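Side-chain contacts in 23S rRNA (guanine(2535)-N(1))-methyltransferase (Streptomyces viridochromogenes, PDB 1O9G), which methylates N1 of guanine-2535 in 23S ribosomal RNA with S-adenosyl-L-methionine as methyl donor and thereby confers resistance to the orthosomycin antibiotic avilamycin: residues L65-V68 and L69-H73; Y124-A127 and A128-A131; A131-L134 and R135-T139. The protein carries 3 engineered substitutions. All blocks are in the same frame, centred on the assembly; numbering follows the deposited sequence.

Overall arrangement
Interaction 1 belongs to the core: it lies on helix 64-72 of the beta-alpha-beta unit formed with strands 53-57 and 77-84, its centre about 7 Å from the centre of the chain, and its side chains are almost wholly aliphatic. Interactions 2 and 3 follow one another along helix 122-140, share A131 and lie farther out, their centres about 23 and 19 Å from that of the chain. Interaction 2 sets alanines on the buried side of that helix and L125, E126 and Q129 on the outer side; interaction 3 is dominated by arginines and a glutamate, with L134 and L138 buried. The two helices meet where L71 CD2 packs on L138 CD1 at 4.1 Å.

Interaction 1: residues L65-V68 and L69-H73; sequences LLTV and LGLLH
L65 and L69 reach each other one helical turn apart through different first torsions: CG of L65 is trans to its backbone nitrogen (chi1 176°), whereas CG of L69 lies beside its own nitrogen and trans to the carbonyl carbon (chi1 -66°). With these torsions the two side chains run alongside each other, pointing the same way, and touch through their CD1 methyls at 4.2 Å. The leucine at 69 also leans back over the preceding turn, bringing its CG to 3.5 Å from the O of L65, the same oxygen that accepts the L69 N-H. L71 takes a similar rotamer and rests its CG at 3.6 Å from the O of T67, with CD1 reaching toward the T67 methyl. On a further side of the helix, L72 sets CB 3.2 Å from the O of V68, the acceptor of its amide.

Beneath these contacts runs a regular series of i to i+4 alpha-helical hydrogen bonds, from L69 N to L65 O, G70 N to L66 O, L71 N to T67 O and L72 N to V68 O. The G70 bond is the shortest of the four, with N at 2.8 Å from the O of L66. The hydroxyl of T67, on a buried residue, is hydrogen-bonded to the O of G63 in the preceding turn. H73, the first residue beyond the helix, has its NE2 hydrogen-bonded to T37 OG1.

In this beta-alpha-beta unit of a Rossmann-like methyltransferase, L66 and L69 face L55 of strand 53-57, L65 and L69 pack against A36 and F40 of helix 33-45, and L66 and T67 meet L97 of helix 87-98.

Interaction 2: residues Y124-A127 and A128-A131; sequences YLEA and AQAA
A128 and Y124 meet across one turn of helix 122-140, where the amide of A128 bonds to the carbonyl of Y124 and its CB lies 3.6 Å from the same oxygen. The next amides repeat the i to i+4 pattern, Q129 to L125, A130 to E126 and A131 to A127. The most linear of them is the Q129 bond, with an N-H...O angle of 168° and N at 3.1 Å from the O of L125. The methyls of A130 and A131 lie against carbonyls of the turn before, that of A130 with CB at 3.6 Å from both the E126 and A127 oxygens, and that of A131 with CB at 3.7 Å from the O of A127.

Q129 supplies the longer side chain. Its chi1 of 68° places CG between the backbone nitrogen and the carbonyl carbon, which carries CG over the carbonyls of the preceding turn. There it is pressed close against the O of E126, at 3.0 Å, a tight contact that goes with this torsion.

The buried side of the helix is lined by A127, A128, A130 and A131. A127 and A128 touch R112 and R113 of helix 102-119, Y124 and L125 lie on Q115 and S116 of that helix, and A130 and A131 pack against V21 in an N-terminal loop. Helices 102-119 and 122-140, consecutive in the chain, thus pack side by side as a helical hairpin, which falls between strands 77-84 and 147-151 in sequence and lies outside the central sheet.

Interaction 3: residues A131-L134 and R135-T139; sequences ARRL and RERLT
R132 and E136 cross at a slant one turn apart, their guanidinium and carboxylate planes inclined by 58°. R132 extends as far as CD and then bends at chi3 (59°), which swings its terminal group back toward the glutamate. NH1 forms a salt bridge with OE1 of E136 at 3.1 Å and a weak hydrogen bond with OE2 at 3.4 Å; the carboxylate approaches the guanidinium at its edge. The aliphatic part of E136 folds down on the backbone, with CG at 3.3 Å from the O of R132, the acceptor of its own amide.

R135 lies nearly at right angles to R132, and the two guanidinium planes differ by 67°. Its NH2 comes to 3.7 Å from CG of R132, a contact with the methylene chain rather than with the other charge, while NH2 is paired with E109 of helix 102-119. NE of R135 donates to a water at 2.8 Å, which in turn makes a weak bond to the O of A131.

These pairs lie on helix 122-140, which runs beside helix 102-119 at the flank of the Rossmann-like methyltransferase fold: A131 and R132 touch E109, R135 lies on T106, and L138 rests on P102.

On another side of the helix R137 doubles back at chi3, so that the face of its guanidinium lies over the O of R133, 3.9 Å from the plane. Its NH2 also meets CD2 of L134 at 3.5 Å, and the two side chains pass aslant. R133 and R137 both form salt bridges with D15, whose carboxylate probably offsets the closeness of their like charges, and L134 packs on L16 and V21 of the same N-terminal region.

Interaction 1: residues L65-V68 and L69-H73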
loop_
_atom_site.group_PDB
_atom_site.type_symbol
_atom_site.label_atom_id
_atom_site.label_comp_id
_atom_site.label_asym_id
_atom_site.label_seq_id
_atom_site.Cartn_x
_atom_site.Cartn_y
_atom_site.Cartn_z
ATOM N N LEU A 65 -4.595 0.903 -1.282
ATOM C CA LEU A 65 -3.624 -0.169 -1.281
ATOM C C LEU A 65 -3.084 -0.456 0.124
ATOM O O LEU A 65 -3.058 -1.599 0.584
ATOM C CB LEU A 65 -2.500 0.099 -2.281
ATOM C CG LEU A 65 -1.337 -0.880 -2.341
ATOM C CD1 LEU A 65 -1.796 -2.333 -2.552
ATOM C CD2 LEU A 65 -0.372 -0.448 -3.454
ATOM N N LEU A 66 -2.648 0.574 0.806
ATOM C CA LEU A 66 -2.085 0.414 2.129
ATOM C C LEU A 66 -3.121 -0.098 3.100
ATOM O O LEU A 66 -2.800 -0.901 3.954
ATOM C CB LEU A 66 -1.468 1.739 2.609
ATOM C CG LEU A 66 -0.744 1.682 3.955
ATOM C CD1 LEU A 66 0.463 0.766 3.885
ATOM C CD2 LEU A 66 -0.333 3.048 4.360
ATOM N N THR A 67 -4.358 0.331 2.937
ATOM C CA THR A 67 -5.408 -0.069 3.859
ATOM C C THR A 67 -5.789 -1.538 3.643
ATOM O O THR A 67 -5.987 -2.288 4.620
ATOM C CB THR A 67 -6.630 0.839 3.723
ATOM O OG1 THR A 67 -6.256 2.198 4.049
ATOM C CG2 THR A 67 -7.702 0.462 4.709
ATOM N N VAL A 68 -5.859 -1.984 2.384
ATOM C CA VAL A 68 -6.049 -3.408 2.044
ATOM C C VAL A 68 -4.979 -4.231 2.756
ATOM O O VAL A 68 -5.289 -5.218 3.408
ATOM C CB VAL A 68 -5.998 -3.675 0.522
ATOM C CG1 VAL A 68 -5.740 -5.138 0.187
ATOM C CG2 VAL A 68 -7.259 -3.182 -0.093
ATOM N N LEU A 69 -3.720 -3.816 2.639
ATOM C CA LEU A 69 -2.653 -4.574 3.246
ATOM C C LEU A 69 -2.717 -4.553 4.751
ATOM O O LEU A 69 -2.498 -5.562 5.416
ATOM C CB LEU A 69 -1.319 -4.106 2.758
ATOM C CG LEU A 69 -1.084 -4.375 1.272
ATOM C CD1 LEU A 69 0.195 -3.646 0.848
ATOM C CD2 LEU A 69 -0.984 -5.884 0.992
ATOM N N GLY A 70 -3.038 -3.388 5.308
ATOM C CA GLY A 70 -3.156 -3.215 6.737
ATOM C C GLY A 70 -4.186 -4.148 7.366
ATOM O O GLY A 70 -3.931 -4.755 8.402
ATOM N N LEU A 71 -5.345 -4.294 6.729
ATOM C CA LEU A 71 -6.394 -5.178 7.213
ATOM C C LEU A 71 -6.066 -6.637 6.913
ATOM O O LEU A 71 -6.087 -7.491 7.781
ATOM C CB LEU A 71 -7.771 -4.784 6.658
ATOM C CG LEU A 71 -8.301 -3.412 7.092
ATOM C CD1 LEU A 71 -9.550 -3.045 6.311
ATOM C CD2 LEU A 71 -8.532 -3.384 8.578
ATOM N N LEU A 72 -5.730 -6.909 5.668
ATOM C CA LEU A 72 -5.526 -8.287 5.241
ATOM C C LEU A 72 -4.348 -8.924 5.977
ATOM O O LEU A 72 -4.431 -10.096 6.375
ATOM C CB LEU A 72 -5.365 -8.358 3.718
ATOM C CG LEU A 72 -5.339 -9.731 3.083
ATOM C CD1 LEU A 72 -6.587 -10.503 3.408
ATOM C CD2 LEU A 72 -5.193 -9.585 1.596
ATOM N N HIS A 73 -3.298 -8.151 6.216
ATOM C CA HIS A 73 -2.062 -8.638 6.807
ATOM C C HIS A 73 -1.791 -8.088 8.208
ATOM O O HIS A 73 -0.643 -7.995 8.649
ATOM C CB HIS A 73 -0.888 -8.374 5.863
ATOM C CG HIS A 73 -0.925 -9.228 4.644
ATOM N ND1 HIS A 73 -0.567 -10.552 4.666
ATOM C CD2 HIS A 73 -1.340 -8.970 3.382
ATOM C CE1 HIS A 73 -0.745 -11.069 3.462
ATOM N NE2 HIS A 73 -1.209 -10.123 2.665
#

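Interaction 2: residues Y124-A127 and A128-A131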
loop_
_atom_site.group_PDB
_atom_site.type_symbol
_atom_site.label_atom_id
_atom_site.label_comp_id
_atom_site.label_asym_id
_atom_site.label_seq_id
_atom_site.Cartn_x
_atom_site.Cartn_y
_atom_site.Cartn_z
ATOM N N TYR A 124 -26.102 -1.420 0.350
ATOM C CA TYR A 124 -25.668 -0.707 1.555
ATOM C C TYR A 124 -25.575 -1.700 2.719
ATOM O O TYR A 124 -24.687 -1.587 3.570
ATOM C CB TYR A 124 -26.587 0.457 1.908
ATOM C CG TYR A 124 -26.548 1.585 0.922
ATOM C CD1 TYR A 124 -25.404 2.342 0.756
ATOM C CD2 TYR A 124 -27.638 1.874 0.150
ATOM C CE1 TYR A 124 -25.369 3.378 -0.143
ATOM C CE2 TYR A 124 -27.618 2.908 -0.792
ATOM C CZ TYR A 124 -26.472 3.650 -0.920
ATOM O OH TYR A 124 -26.494 4.668 -1.840
ATOM N N LEU A 125 -26.510 -2.653 2.771
ATOM C CA LEU A 125 -26.463 -3.681 3.811
ATOM C C LEU A 125 -25.382 -4.735 3.551
ATOM O O LEU A 125 -24.820 -5.260 4.500
ATOM C CB LEU A 125 -27.825 -4.352 3.982
ATOM C CG LEU A 125 -28.870 -3.553 4.729
ATOM C CD1 LEU A 125 -30.148 -4.380 4.840
ATOM C CD2 LEU A 125 -28.390 -3.095 6.131
ATOM N N GLU A 126 -25.088 -5.022 2.293
ATOM C CA GLU A 126 -23.945 -5.854 1.903
ATOM C C GLU A 126 -22.663 -5.181 2.431
ATOM O O GLU A 126 -21.799 -5.850 3.005
ATOM C CB GLU A 126 -23.877 -6.059 0.381
ATOM C CG GLU A 126 -24.933 -7.010 -0.206
ATOM C CD GLU A 126 -24.857 -7.159 -1.736
ATOM O OE1 GLU A 126 -25.126 -6.182 -2.475
ATOM O OE2 GLU A 126 -24.537 -8.252 -2.218
ATOM N N ALA A 127 -22.575 -3.860 2.319
ATOM C CA ALA A 127 -21.402 -3.141 2.771
ATOM C C ALA A 127 -21.330 -3.080 4.299
ATOM O O ALA A 127 -20.253 -3.170 4.873
ATOM C CB ALA A 127 -21.365 -1.744 2.188
ATOM N N ALA A 128 -22.459 -2.877 4.971
ATOM C CA ALA A 128 -22.464 -2.827 6.433
ATOM C C ALA A 128 -21.969 -4.145 7.002
ATOM O O ALA A 128 -21.152 -4.122 7.902
ATOM C CB ALA A 128 -23.844 -2.485 6.965
ATOM N N GLN A 129 -22.433 -5.279 6.475
ATOM C CA GLN A 129 -21.986 -6.592 6.938
ATOM C C GLN A 129 -20.500 -6.827 6.640
ATOM O O GLN A 129 -19.811 -7.451 7.438
ATOM C CB GLN A 129 -22.873 -7.726 6.375
ATOM C CG GLN A 129 -22.826 -8.040 4.839
ATOM C CD GLN A 129 -23.844 -9.094 4.391
ATOM O OE1 GLN A 129 -24.922 -8.749 3.899
ATOM N NE2 GLN A 129 -23.510 -10.377 4.558
ATOM N N ALA A 130 -20.013 -6.338 5.507
ATOM C CA ALA A 130 -18.589 -6.439 5.187
ATOM C C ALA A 130 -17.766 -5.671 6.238
ATOM O O ALA A 130 -16.713 -6.126 6.683
ATOM C CB ALA A 130 -18.303 -5.927 3.777
ATOM N N ALA A 131 -18.249 -4.506 6.650
ATOM C CA ALA A 131 -17.526 -3.692 7.648
ATOM C C ALA A 131 -17.505 -4.404 8.990
ATOM O O ALA A 131 -16.493 -4.360 9.679
ATOM C CB ALA A 131 -18.158 -2.319 7.790
#

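Interaction 3: residues A131-L134 and R135-T139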
loop_
_atom_site.group_PDB
_atom_site.type_symbol
_atom_site.label_atom_id
_atom_site.label_comp_id
_atom_site.label_asym_id
_atom_site.label_seq_id
_atom_site.Cartn_x
_atom_site.Cartn_y
_atom_site.Cartn_z
ATOM N N ALA A 131 -18.249 -4.506 6.650
ATOM C CA ALA A 131 -17.526 -3.692 7.648
ATOM C C ALA A 131 -17.505 -4.404 8.990
ATOM O O ALA A 131 -16.493 -4.360 9.679
ATOM C CB ALA A 131 -18.158 -2.319 7.790
ATOM N N ARG A 132 -18.615 -5.052 9.354
ATOM C CA ARG A 132 -18.692 -5.833 10.578
ATOM C C ARG A 132 -17.674 -6.974 10.534
ATOM O O ARG A 132 -16.943 -7.165 11.498
ATOM C CB ARG A 132 -20.098 -6.401 10.788
ATOM C CG ARG A 132 -20.184 -7.416 11.911
ATOM C CD ARG A 132 -21.552 -8.089 12.028
ATOM N NE ARG A 132 -21.950 -8.811 10.806
ATOM C CZ ARG A 132 -21.430 -9.982 10.411
ATOM N NH1 ARG A 132 -20.460 -10.577 11.108
ATOM N NH2 ARG A 132 -21.867 -10.566 9.297
ATOM N N ARG A 133 -17.615 -7.718 9.436
ATOM C CA ARG A 133 -16.677 -8.831 9.321
ATOM C C ARG A 133 -15.219 -8.357 9.389
ATOM O O ARG A 133 -14.375 -8.983 10.076
ATOM C CB ARG A 133 -16.899 -9.650 8.062
ATOM C CG ARG A 133 -18.178 -10.483 8.051
ATOM C CD ARG A 133 -18.217 -11.432 6.895
ATOM N NE ARG A 133 -18.390 -10.714 5.636
ATOM C CZ ARG A 133 -19.555 -10.442 5.060
ATOM N NH1 ARG A 133 -20.702 -10.876 5.563
ATOM N NH2 ARG A 133 -19.583 -9.749 3.936
ATOM N N LEU A 134 -14.927 -7.254 8.730
ATOM C CA LEU A 134 -13.570 -6.704 8.753
ATOM C C LEU A 134 -13.202 -6.299 10.175
ATOM O O LEU A 134 -12.055 -6.480 10.576
ATOM C CB LEU A 134 -13.408 -5.517 7.770
ATOM C CG LEU A 134 -13.438 -5.874 6.291
ATOM C CD1 LEU A 134 -13.490 -4.574 5.472
ATOM C CD2 LEU A 134 -12.236 -6.720 5.918
ATOM N N ARG A 135 -14.125 -5.681 10.899
ATOM C CA ARG A 135 -13.899 -5.310 12.300
ATOM C C ARG A 135 -13.633 -6.529 13.171
ATOM O O ARG A 135 -12.730 -6.503 13.999
ATOM C CB ARG A 135 -15.040 -4.496 12.883
ATOM C CG ARG A 135 -14.847 -4.090 14.333
ATOM C CD ARG A 135 -15.925 -3.204 14.931
ATOM N NE ARG A 135 -17.262 -3.546 14.473
ATOM C CZ ARG A 135 -17.963 -4.592 14.860
ATOM N NH1 ARG A 135 -17.498 -5.425 15.782
ATOM N NH2 ARG A 135 -19.172 -4.783 14.334
ATOM N N GLU A 136 -14.407 -7.585 12.993
ATOM C CA GLU A 136 -14.221 -8.800 13.768
ATOM C C GLU A 136 -12.841 -9.422 13.509
ATOM O O GLU A 136 -12.174 -9.840 14.456
ATOM C CB GLU A 136 -15.358 -9.803 13.524
ATOM C CG GLU A 136 -16.711 -9.274 13.994
ATOM C CD GLU A 136 -17.896 -10.109 13.544
ATOM O OE1 GLU A 136 -17.749 -10.939 12.613
ATOM O OE2 GLU A 136 -18.982 -9.920 14.138
ATOM N N ARG A 137 -12.405 -9.468 12.257
ATOM C CA ARG A 137 -11.071 -9.951 11.922
ATOM C C ARG A 137 -9.978 -9.036 12.499
ATOM O O ARG A 137 -9.030 -9.538 13.101
ATOM C CB ARG A 137 -10.895 -10.155 10.400
ATOM C CG ARG A 137 -11.635 -11.363 9.873
ATOM C CD ARG A 137 -11.305 -11.802 8.443
ATOM N NE ARG A 137 -11.793 -10.898 7.393
ATOM C CZ ARG A 137 -13.015 -10.930 6.849
ATOM N NH1 ARG A 137 -13.934 -11.803 7.262
ATOM N NH2 ARG A 137 -13.330 -10.084 5.871
ATOM N N LEU A 138 -10.154 -7.729 12.393
ATOM C CA LEU A 138 -9.171 -6.790 12.888
ATOM C C LEU A 138 -8.981 -6.955 14.397
ATOM O O LEU A 138 -7.857 -7.000 14.898
ATOM C CB LEU A 138 -9.549 -5.347 12.535
ATOM C CG LEU A 138 -8.673 -4.199 13.063
ATOM C CD1 LEU A 138 -7.300 -4.285 12.429
ATOM C CD2 LEU A 138 -9.295 -2.875 12.767
ATOM N N THR A 139 -10.080 -7.049 15.125
ATOM C CA THR A 139 -10.077 -7.207 16.567
ATOM C C THR A 139 -9.330 -8.482 16.965
ATOM O O THR A 139 -8.510 -8.456 17.883
ATOM C CB THR A 139 -11.542 -7.242 17.051
ATOM O OG1 THR A 139 -12.140 -5.964 16.786
ATOM C CG2 THR A 139 -11.649 -7.448 18.547
HETATM O O HOH W 1 -17.836 -2.549 11.936
#